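Local coordinates for protein aldehyde dehydrogenase 12 (Zea mays, PDB 6D97) that oxidises L-glutamate gamma-semialdehyde with NAD+, acting as the last enzyme of proline catabolism in plants, at residues Y311-C316 / L346-K351. Sequence-based numbering, arbitrary orientation.
Sequences YVAWVC and LEKMKK
Ala313 and Met349 mark where the two helical segments have their nearest CA atoms, 5.6 Å apart. The short axes approach to 8.9 Å and cross at -45°, the two segments running in roughly the same N-to-C direction. A spacing this close fits the small residues, Ala313 and Cys316, that the first helix turns to the second. The methyl of Ala313 points at the partner helix and rests against the root of the Lys348 side chain, CB to CB at 3.8 Å; the same methyl lies 4.5 Å from Met349 CG. The extended aliphatic chain of Lys348 then runs past this methyl, CD 4.3 Å from Ala313 CB, before CE and NZ lead away. A salt bridge from NZ to Asp310 ties the ammonium end to the first turn of the partner helix. One turn after Ala313, Cys316 meets the thioether. Met349 SD makes apolar contact with Cys316 CB at 3.9 Å and a van der Waals approach of 4.2 Å to Cys316 SG. With CG anti to its own carbonyl carbon (chi1 -82°), Met349 brings CG and SD to the flank of Cys316, CG lying 4.0 Å from Cys316 CB; the bend at chi3 (62°) carries CE across rather than inward, leaving SD and CG the nearest atoms. The modest 163 Å² buried reflects the few residues that meet, two of them small. Leu345 and Leu352 extend the apolar contact around Ala313. Helix 309-321 is the connection of a beta-alpha-beta crossover between adjacent parallel strands 298-302 and 331-337, and helix 345-354 follows the second strand. Both pack on 331-337, Cys316 touching Gln331 and Met349 touching Leu334, while Met349 also reaches Phe391 of strand 388-391, outermost in this mixed sheet within the chain.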
# COMPACT_ATOMS: atom_id res chain seq x y z
N TYR A 311 31.51 19.24 -10.44
CA TYR A 311 30.75 18.07 -10.01
C TYR A 311 30.15 17.34 -11.20
O TYR A 311 30.20 16.10 -11.27
CB TYR A 311 29.66 18.47 -9.02
CG TYR A 311 28.98 17.29 -8.37
CD1 TYR A 311 27.95 16.61 -9.00
CD2 TYR A 311 29.39 16.84 -7.11
CE1 TYR A 311 27.34 15.52 -8.40
CE2 TYR A 311 28.78 15.76 -6.51
CZ TYR A 311 27.76 15.10 -7.16
OH TYR A 311 27.15 14.02 -6.56
N VAL A 312 29.55 18.08 -12.14
CA VAL A 312 28.92 17.46 -13.30
C VAL A 312 29.96 16.74 -14.15
O VAL A 312 29.71 15.64 -14.67
CB VAL A 312 28.16 18.52 -14.12
CG1 VAL A 312 27.64 17.92 -15.42
CG2 VAL A 312 27.02 19.09 -13.30
N ALA A 313 31.15 17.33 -14.30
CA ALA A 313 32.19 16.68 -15.08
C ALA A 313 32.63 15.37 -14.45
O ALA A 313 32.79 14.36 -15.13
CB ALA A 313 33.39 17.63 -15.25
N TRP A 314 32.80 15.37 -13.12
CA TRP A 314 33.20 14.16 -12.42
C TRP A 314 32.19 13.04 -12.62
O TRP A 314 32.55 11.89 -12.88
CB TRP A 314 33.39 14.46 -10.93
CG TRP A 314 33.52 13.25 -10.06
CD1 TRP A 314 34.59 12.41 -9.97
CD2 TRP A 314 32.55 12.78 -9.11
NE1 TRP A 314 34.34 11.43 -9.04
CE2 TRP A 314 33.10 11.63 -8.50
CE3 TRP A 314 31.28 13.21 -8.73
CZ2 TRP A 314 32.42 10.91 -7.52
CZ3 TRP A 314 30.60 12.49 -7.75
CH2 TRP A 314 31.17 11.36 -7.16
N VAL A 315 30.90 13.38 -12.53
CA VAL A 315 29.86 12.37 -12.72
C VAL A 315 29.86 11.87 -14.15
O VAL A 315 29.64 10.68 -14.41
CB VAL A 315 28.49 12.95 -12.32
CG1 VAL A 315 27.40 11.95 -12.61
CG2 VAL A 315 28.50 13.32 -10.85
N CYS A 316 30.11 12.76 -15.11
CA CYS A 316 30.20 12.35 -16.51
C CYS A 316 31.34 11.35 -16.71
O CYS A 316 31.18 10.35 -17.42
CB CYS A 316 30.40 13.57 -17.41
SG CYS A 316 28.88 14.46 -17.84
N LEU A 346 33.77 20.00 -21.14
CA LEU A 346 34.46 19.04 -22.00
C LEU A 346 35.95 19.00 -21.70
O LEU A 346 36.58 17.94 -21.73
CB LEU A 346 34.22 19.37 -23.47
CG LEU A 346 32.87 18.95 -24.07
CD1 LEU A 346 32.77 19.39 -25.52
CD2 LEU A 346 32.67 17.45 -23.93
N GLU A 347 36.54 20.17 -21.41
CA GLU A 347 37.95 20.22 -21.04
C GLU A 347 38.21 19.43 -19.76
O GLU A 347 39.20 18.69 -19.67
CB GLU A 347 38.40 21.67 -20.88
CG GLU A 347 38.52 22.44 -22.19
CD GLU A 347 37.16 22.79 -22.80
OE1 GLU A 347 36.15 22.69 -22.08
OE2 GLU A 347 37.11 23.15 -24.00
N LYS A 348 37.33 19.57 -18.77
CA LYS A 348 37.48 18.80 -17.54
C LYS A 348 37.23 17.31 -17.78
O LYS A 348 37.90 16.46 -17.18
CB LYS A 348 36.53 19.32 -16.46
CG LYS A 348 36.80 20.76 -16.05
CD LYS A 348 35.62 21.33 -15.26
CE LYS A 348 35.84 22.80 -14.92
NZ LYS A 348 36.97 22.99 -13.96
N MET A 349 36.29 16.98 -18.67
CA MET A 349 36.04 15.58 -19.00
C MET A 349 37.26 14.95 -19.66
O MET A 349 37.59 13.79 -19.41
CB MET A 349 34.82 15.46 -19.91
CG MET A 349 33.49 15.48 -19.17
SD MET A 349 32.07 15.71 -20.25
CE MET A 349 32.17 14.25 -21.28
N LYS A 350 37.95 15.71 -20.52
CA LYS A 350 39.17 15.22 -21.13
C LYS A 350 40.23 14.93 -20.08
O LYS A 350 40.82 13.85 -20.05
CB LYS A 350 39.67 16.23 -22.16
CG LYS A 350 40.93 15.81 -22.90
CD LYS A 350 41.15 16.68 -24.13
CE LYS A 350 42.42 16.29 -24.86
NZ LYS A 350 43.62 16.45 -23.99
N LYS A 351 40.48 15.90 -19.19
CA LYS A 351 41.49 15.72 -18.15
C LYS A 351 41.13 14.56 -17.23
O LYS A 351 42.01 13.79 -16.83
CB LYS A 351 41.64 17.01 -17.34
CG LYS A 351 42.38 18.12 -18.08
CD LYS A 351 42.19 19.47 -17.41
CE LYS A 351 42.93 20.58 -18.15
NZ LYS A 351 42.58 21.93 -17.65